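Local coordinates for accelerated cell death 11 (Arabidopsis thaliana, PDB 4NT1), which transfers ceramide-1-phosphate and phytoceramide-1-phosphate selectively between membranes, using the all-helical fold of the glycolipid transfer protein family, at residues 16-19 against 20-23; 142-145 against 146-150; 162-165 against 166-169. All blocks are in the same frame, centred on the assembly; numbering follows the deposited sequence.

Interaction 1 (16-19 against 20-23); sequences AAFK and KLAI
K20 reaches back one turn along helix 10-25 to the carbonyl of A16, and that oxygen gathers three partners. The backbone N of K20 bonds to A16 O at 3.3 Å, the ordinary step of the alpha-helix. The ammonium NZ of the same lysine makes a second, weak bond to A16 O at 3.5 Å. A water molecule closes the group, donating to A16 O at 3.1 Å and accepting from K20 NZ at 2.9 Å. The lysine folds back because CG stands beside its own backbone N (chi1 -70°), the next two torsions are extended, and a bend at chi4 (71°) turns the ammonium in toward the carbonyl. The short methyl of A16 lies beside the ammonium, its CB 4.0 Å from K20 NZ.

On the buried flank the contact is apolar. F18 and L21 meet obliquely, CD1 of F18 to CD1 of L21 at 4.1 Å, and the two side chains face the protein interior. On the exposed side, I23 N bonds to K19 O at 2.9 Å, and the aliphatic CG1 of I23 packs against that same K19 O at 3.3 Å.

What holds the inner flank lies on other helices. The ring of F18 makes an edge-to-face contact with that of Y183 and also packs on V44 and L190, while A17 touches L43 and L21 touches A40; helices 34-51 and 173-199 thus both seat this amphipathic helix. The chemistry follows the two flanks: the hydrophobic one rests on apolar packing against two other helices, whereas the lysine's grip, one weak bond and one water bridge, is consistent with an ammonium that is lightly held and probably stays hydrated.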
loop_
_atom_site.group_PDB
_atom_site.type_symbol
_atom_site.label_atom_id
_atom_site.label_comp_id
_atom_site.label_asym_id
_atom_site.label_seq_id
_atom_site.Cartn_x
_atom_site.Cartn_y
_atom_site.Cartn_z
ATOM N N ALA A 16 5.053 -0.419 13.171
ATOM C CA ALA A 16 4.335 -0.962 14.323
ATOM C C ALA A 16 2.944 -1.445 13.920
ATOM O O ALA A 16 2.509 -2.519 14.337
ATOM C CB ALA A 16 4.222 0.085 15.432
ATOM N N ALA A 17 2.249 -0.643 13.115
ATOM C CA ALA A 17 0.887 -0.977 12.718
ATOM C C ALA A 17 0.874 -2.239 11.865
ATOM O O ALA A 17 0.015 -3.111 12.032
ATOM C CB ALA A 17 0.242 0.195 11.970
ATOM N N PHE A 18 1.829 -2.347 10.949
ATOM C CA PHE A 18 1.845 -3.501 10.062
ATOM C C PHE A 18 2.357 -4.779 10.719
ATOM O O PHE A 18 1.915 -5.873 10.378
ATOM C CB PHE A 18 2.526 -3.150 8.739
ATOM C CG PHE A 18 1.628 -2.343 7.846
ATOM C CD1 PHE A 18 0.779 -2.976 6.943
ATOM C CD2 PHE A 18 1.568 -0.963 7.967
ATOM C CE1 PHE A 18 -0.103 -2.233 6.152
ATOM C CE2 PHE A 18 0.700 -0.214 7.178
ATOM C CZ PHE A 18 -0.133 -0.850 6.268
ATOM N N LYS A 19 3.261 -4.629 11.682
ATOM C CA LYS A 19 3.663 -5.750 12.509
ATOM C C LYS A 19 2.435 -6.394 13.153
ATOM O O LYS A 19 2.286 -7.612 13.141
ATOM C CB LYS A 19 4.665 -5.291 13.577
ATOM C CG LYS A 19 5.156 -6.421 14.472
ATOM C CD LYS A 19 6.188 -5.941 15.485
ATOM C CE LYS A 19 7.601 -6.119 14.965
ATOM N NZ LYS A 19 7.963 -7.555 14.816
ATOM N N LYS A 20 1.535 -5.566 13.687
ATOM C CA LYS A 20 0.321 -6.071 14.330
ATOM C C LYS A 20 -0.580 -6.830 13.358
ATOM O O LYS A 20 -1.139 -7.867 13.706
ATOM C CB LYS A 20 -0.478 -4.935 14.973
ATOM C CG LYS A 20 0.183 -4.333 16.202
ATOM C CD LYS A 20 -0.646 -3.165 16.713
ATOM C CE LYS A 20 0.033 -2.484 17.891
ATOM N NZ LYS A 20 1.250 -1.738 17.459
ATOM N N LEU A 21 -0.728 -6.302 12.145
ATOM C CA LEU A 21 -1.530 -6.962 11.123
ATOM C C LEU A 21 -0.886 -8.287 10.718
ATOM O O LEU A 21 -1.591 -9.274 10.536
ATOM C CB LEU A 21 -1.746 -6.041 9.911
ATOM C CG LEU A 21 -2.656 -4.844 10.226
ATOM C CD1 LEU A 21 -2.683 -3.814 9.067
ATOM C CD2 LEU A 21 -4.062 -5.332 10.555
ATOM N N ALA A 22 0.444 -8.316 10.601
ATOM C CA ALA A 22 1.137 -9.567 10.247
ATOM C C ALA A 22 0.925 -10.633 11.328
ATOM O O ALA A 22 0.680 -11.807 11.037
ATOM C CB ALA A 22 2.618 -9.316 10.033
ATOM N N ILE A 23 1.013 -10.213 12.582
ATOM C CA ILE A 23 0.733 -11.113 13.706
ATOM C C ILE A 23 -0.669 -11.711 13.620
ATOM O O ILE A 23 -0.852 -12.909 13.844
ATOM C CB ILE A 23 0.909 -10.404 15.058
ATOM C CG1 ILE A 23 2.381 -10.064 15.282
ATOM C CG2 ILE A 23 0.346 -11.263 16.190
ATOM C CD1 ILE A 23 2.622 -9.118 16.464
HETATM O O HOH W 1 3.521 -3.510 17.075
#

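Interaction 2 (142-145 against 146-150); sequences PHHG and WAIRK
H144 meets the first turn of helix 146-155 in two ways, through its ring and through its carbonyl. The imidazole presents one face to I148, whose CG2 methyl sits 3.8 Å from the ring centroid in a CH-pi contact, 20° off the ring normal and displaced toward the rim; its closest approach is to ND1, at 3.6 Å. I148 can offer this methyl because CG2 lies opposite its own backbone N, while the CG1 branch leads away from the ring. A branched aliphatic residue suits the place, since it covers an aromatic face without competing for the ring nitrogens. Those are already engaged: ND1 is hydrogen-bonded to the hydroxyl of Y136 and NE2 to OD2 of D61, another residue of the lipid-binding site, and F57 meets the imidazole edge-to-face.

The backbone oxygen of H144 is taken by R149. Its NH1 comes within 2.7 Å of H144 O, with the oxygen at the guanidinium edge, near the plane of the group, although the N-H...O angle of 134° shows a bent bond. A turn at chi3 (-64°) brings the arginine back over the start of the helix, where CA of W146 lies 3.5 Å above the centre of the guanidinium.

G145 follows as the N-cap residue. Its carbonyl receives the N-H of R149 at 3.1 Å, the first full helical bond, and a weaker one from I148 N.

The histidine that binds the N-acylsphingoid base 1-phosphate is thus fixed from several sides. R149 ties its main chain to the following helix, a methyl backs its imidazole, and the bonds to Y136 and D61 fix the ring's rotation, consistent with positioning in advance for the lipid; as in relatives, H144 and D61 probably meet the ceramide amide.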
loop_
_atom_site.group_PDB
_atom_site.type_symbol
_atom_site.label_atom_id
_atom_site.label_comp_id
_atom_site.label_asym_id
_atom_site.label_seq_id
_atom_site.Cartn_x
_atom_site.Cartn_y
_atom_site.Cartn_z
ATOM N N PRO A 142 0.636 -1.755 -14.931
ATOM C CA PRO A 142 -0.274 -2.683 -15.619
ATOM C C PRO A 142 -1.750 -2.293 -15.519
ATOM O O PRO A 142 -2.575 -2.848 -16.244
ATOM C CB PRO A 142 -0.047 -4.013 -14.885
ATOM C CG PRO A 142 1.310 -3.876 -14.271
ATOM C CD PRO A 142 1.401 -2.435 -13.872
ATOM N N HIS A 143 -2.075 -1.351 -14.643
ATOM C CA HIS A 143 -3.471 -1.017 -14.366
ATOM C C HIS A 143 -3.774 0.397 -14.821
ATOM O O HIS A 143 -4.891 0.896 -14.647
ATOM C CB HIS A 143 -3.771 -1.172 -12.866
ATOM C CG HIS A 143 -3.406 -2.517 -12.314
ATOM N ND1 HIS A 143 -4.144 -3.650 -12.569
ATOM C CD2 HIS A 143 -2.382 -2.909 -11.519
ATOM C CE1 HIS A 143 -3.587 -4.685 -11.966
ATOM N NE2 HIS A 143 -2.518 -4.261 -11.318
ATOM N N HIS A 144 -2.770 1.034 -15.418
ATOM C CA HIS A 144 -2.866 2.423 -15.853
ATOM C C HIS A 144 -2.826 2.550 -17.367
ATOM O O HIS A 144 -2.045 1.878 -18.023
ATOM C CB HIS A 144 -1.703 3.228 -15.282
ATOM C CG HIS A 144 -1.910 3.682 -13.873
ATOM N ND1 HIS A 144 -0.884 4.165 -13.090
ATOM C CD2 HIS A 144 -3.027 3.745 -13.111
ATOM C CE1 HIS A 144 -1.359 4.503 -11.904
ATOM N NE2 HIS A 144 -2.657 4.258 -11.891
ATOM N N GLY A 145 -3.664 3.426 -17.911
ATOM C CA GLY A 145 -3.647 3.719 -19.333
ATOM C C GLY A 145 -2.360 4.423 -19.721
ATOM O O GLY A 145 -1.692 5.017 -18.877
ATOM N N TRP A 146 -2.010 4.357 -21.004
ATOM C CA TRP A 146 -0.758 4.938 -21.478
ATOM C C TRP A 146 -0.544 6.393 -21.075
ATOM O O TRP A 146 0.552 6.765 -20.668
ATOM C CB TRP A 146 -0.600 4.800 -22.998
ATOM C CG TRP A 146 0.611 5.547 -23.455
ATOM C CD1 TRP A 146 1.909 5.148 -23.335
ATOM C CD2 TRP A 146 0.641 6.842 -24.060
ATOM N NE1 TRP A 146 2.749 6.110 -23.840
ATOM C CE2 TRP A 146 1.994 7.161 -24.296
ATOM C CE3 TRP A 146 -0.345 7.760 -24.441
ATOM C CZ2 TRP A 146 2.387 8.358 -24.891
ATOM C CZ3 TRP A 146 0.047 8.949 -25.028
ATOM C CH2 TRP A 146 1.403 9.238 -25.246
ATOM N N ALA A 147 -1.578 7.220 -21.184
ATOM C CA ALA A 147 -1.434 8.637 -20.855
ATOM C C ALA A 147 -1.059 8.859 -19.387
ATOM O O ALA A 147 -0.327 9.794 -19.062
ATOM C CB ALA A 147 -2.701 9.407 -21.214
ATOM N N ILE A 148 -1.564 8.006 -18.500
ATOM C CA ILE A 148 -1.170 8.082 -17.094
ATOM C C ILE A 148 0.295 7.667 -16.920
ATOM O O ILE A 148 1.055 8.341 -16.230
ATOM C CB ILE A 148 -2.053 7.205 -16.192
ATOM C CG1 ILE A 148 -3.524 7.643 -16.299
ATOM C CG2 ILE A 148 -1.549 7.276 -14.750
ATOM C CD1 ILE A 148 -3.734 9.115 -16.064
ATOM N N ARG A 149 0.679 6.564 -17.553
ATOM C CA ARG A 149 2.063 6.079 -17.493
ATOM C C ARG A 149 3.045 7.159 -17.958
ATOM O O ARG A 149 4.091 7.376 -17.336
ATOM C CB ARG A 149 2.234 4.806 -18.335
ATOM C CG ARG A 149 1.283 3.677 -17.942
ATOM C CD ARG A 149 1.752 2.303 -18.409
ATOM N NE ARG A 149 1.820 2.163 -19.866
ATOM C CZ ARG A 149 0.801 1.802 -20.644
ATOM N NH1 ARG A 149 -0.395 1.563 -20.117
ATOM N NH2 ARG A 149 0.973 1.690 -21.959
ATOM N N LYS A 150 2.706 7.841 -19.049
ATOM C CA LYS A 150 3.557 8.922 -19.544
ATOM C C LYS A 150 3.703 10.026 -18.501
ATOM O O LYS A 150 4.805 10.499 -18.235
ATOM C CB LYS A 150 3.016 9.502 -20.860
ATOM C CG LYS A 150 3.875 10.635 -21.411
ATOM C CD LYS A 150 3.431 11.077 -22.811
ATOM C CE LYS A 150 2.200 11.980 -22.754
ATOM N NZ LYS A 150 1.848 12.559 -24.091
#

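Interaction 3 (162-165 against 166-169); sequences RAHL and LNML
Aromatic and sulfur contacts join H164 to M168, one turn further along helix 162-168. The terminal methyl of M168 stands almost squarely over one face of the imidazole, CE 3.9 Å from the ring centroid and only 8° off the normal, a CH-pi contact. The sulfur follows it, with SD 4.5 Å from the same centroid, so this is also a Met-aromatic pair. H164 brings its ring alongside the next turn because CG lies opposite the backbone N (chi1 -175°). M168 has CG beside its own N and a chain bent at chi3 (-92°), which folds CE back over the ring. Methionine suits the place: its flexible, polarisable thioether lays both methyl and sulfur over the flat ring.

Apolar packing occupies the neighbouring flank. L165 CD1 touches M168 CE at 4.0 Å, and L165 CG approaches L169 CD1 at 3.9 Å, so L165 touches both M168 and L169. Beyond them L165 and M168 pack on C50, and L169 on L47, all on helix 34-51, while L166 faces E173 and A176 of helix 173-199.

Backbone hydrogen bonds run beneath these side chains. L166 N to R162 O (3.1 Å) and M168 N to H164 O (2.9 Å) are regular helical bonds, and L169 N reaches L165 O at 3.0 Å. R162 points away to form a salt bridge from NE to OE2 of E173, with NH1 bonded to the carbonyl of I119.

The result is a short amphipathic helix, with leucines inward and an i, i+4 His-Met pair that sets H164 on the exposed side and M168 at the boundary, packed against its neighbours in the all-helical GLTP fold.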
loop_
_atom_site.group_PDB
_atom_site.type_symbol
_atom_site.label_atom_id
_atom_site.label_comp_id
_atom_site.label_asym_id
_atom_site.label_seq_id
_atom_site.Cartn_x
_atom_site.Cartn_y
_atom_site.Cartn_z
ATOM N N ARG A 162 17.164 10.857 -2.011
ATOM C CA ARG A 162 17.009 9.820 -1.005
ATOM C C ARG A 162 17.229 10.415 0.384
ATOM O O ARG A 162 16.472 10.141 1.321
ATOM C CB ARG A 162 17.983 8.680 -1.298
ATOM C CG ARG A 162 17.985 7.556 -0.291
ATOM C CD ARG A 162 18.995 6.508 -0.733
ATOM N NE ARG A 162 19.201 5.465 0.264
ATOM C CZ ARG A 162 19.074 4.164 0.022
ATOM N NH1 ARG A 162 18.746 3.731 -1.202
ATOM N NH2 ARG A 162 19.281 3.298 1.006
ATOM N N ALA A 163 18.244 11.264 0.503
ATOM C CA ALA A 163 18.529 11.940 1.761
ATOM C C ALA A 163 17.378 12.829 2.221
ATOM O O ALA A 163 17.074 12.905 3.410
ATOM C CB ALA A 163 19.818 12.750 1.651
ATOM N N HIS A 164 16.746 13.512 1.276
ATOM C CA HIS A 164 15.626 14.384 1.597
ATOM C C HIS A 164 14.420 13.568 2.074
ATOM O O HIS A 164 13.733 13.967 3.010
ATOM C CB HIS A 164 15.242 15.249 0.391
ATOM C CG HIS A 164 14.181 16.257 0.697
ATOM N ND1 HIS A 164 13.357 16.791 -0.269
ATOM C CD2 HIS A 164 13.804 16.822 1.869
ATOM C CE1 HIS A 164 12.518 17.644 0.292
ATOM N NE2 HIS A 164 12.765 17.677 1.590
ATOM N N LEU A 165 14.176 12.422 1.442
ATOM C CA LEU A 165 13.074 11.552 1.878
ATOM C C LEU A 165 13.287 11.095 3.320
ATOM O O LEU A 165 12.365 11.119 4.143
ATOM C CB LEU A 165 12.908 10.342 0.954
ATOM C CG LEU A 165 11.844 9.333 1.407
ATOM C CD1 LEU A 165 10.461 9.959 1.344
ATOM C CD2 LEU A 165 11.878 8.026 0.605
ATOM N N LEU A 166 14.504 10.672 3.635
ATOM C CA LEU A 166 14.797 10.248 4.995
ATOM C C LEU A 166 14.583 11.410 5.963
ATOM O O LEU A 166 14.122 11.223 7.084
ATOM C CB LEU A 166 16.218 9.694 5.094
ATOM C CG LEU A 166 16.464 8.454 4.238
ATOM C CD1 LEU A 166 17.829 7.839 4.545
ATOM C CD2 LEU A 166 15.362 7.428 4.443
ATOM N N ASN A 167 14.911 12.619 5.528
ATOM C CA ASN A 167 14.697 13.795 6.359
ATOM C C ASN A 167 13.212 14.009 6.641
ATOM O O ASN A 167 12.816 14.293 7.772
ATOM C CB ASN A 167 15.303 15.036 5.704
ATOM C CG ASN A 167 15.190 16.267 6.578
ATOM O OD1 ASN A 167 15.924 16.418 7.555
ATOM N ND2 ASN A 167 14.270 17.159 6.229
ATOM N N MET A 168 12.393 13.865 5.604
ATOM C CA MET A 168 10.946 13.989 5.731
ATOM C C MET A 168 10.381 12.936 6.678
ATOM O O MET A 168 9.382 13.178 7.362
ATOM C CB MET A 168 10.275 13.843 4.366
ATOM C CG MET A 168 10.488 15.007 3.416
ATOM S SD MET A 168 9.634 14.726 1.856
ATOM C CE MET A 168 10.895 13.937 0.883
ATOM N N LEU A 169 11.017 11.771 6.715
ATOM C CA LEU A 169 10.568 10.674 7.576
ATOM C C LEU A 169 11.249 10.684 8.950
ATOM O O LEU A 169 10.984 9.823 9.786
ATOM C CB LEU A 169 10.803 9.328 6.894
ATOM C CG LEU A 169 10.207 9.218 5.490
ATOM C CD1 LEU A 169 10.682 7.945 4.807
ATOM C CD2 LEU A 169 8.688 9.298 5.539
#

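All three contacts are local, each made between neighbouring turns or across the start of a helix, yet their places differ. Interactions 1 and 3 are partly buried and both rest against helices 34-51 and 173-199, about 24 Å apart between centres; they turn leucine or phenylalanine inward, with lysines and H164 on the exposed side, while R162 is buried and paired. Interaction 2 is a surface contact, its nearest atoms about 18 Å from those of interaction 1, on the opposite side of the chain's centre. It alone carries a residue of the lipid-binding site, so its chemistry serves the fixing of a histidine, whereas a hydrated lysine marks interaction 1 and a thioether over an imidazole marks interaction 3.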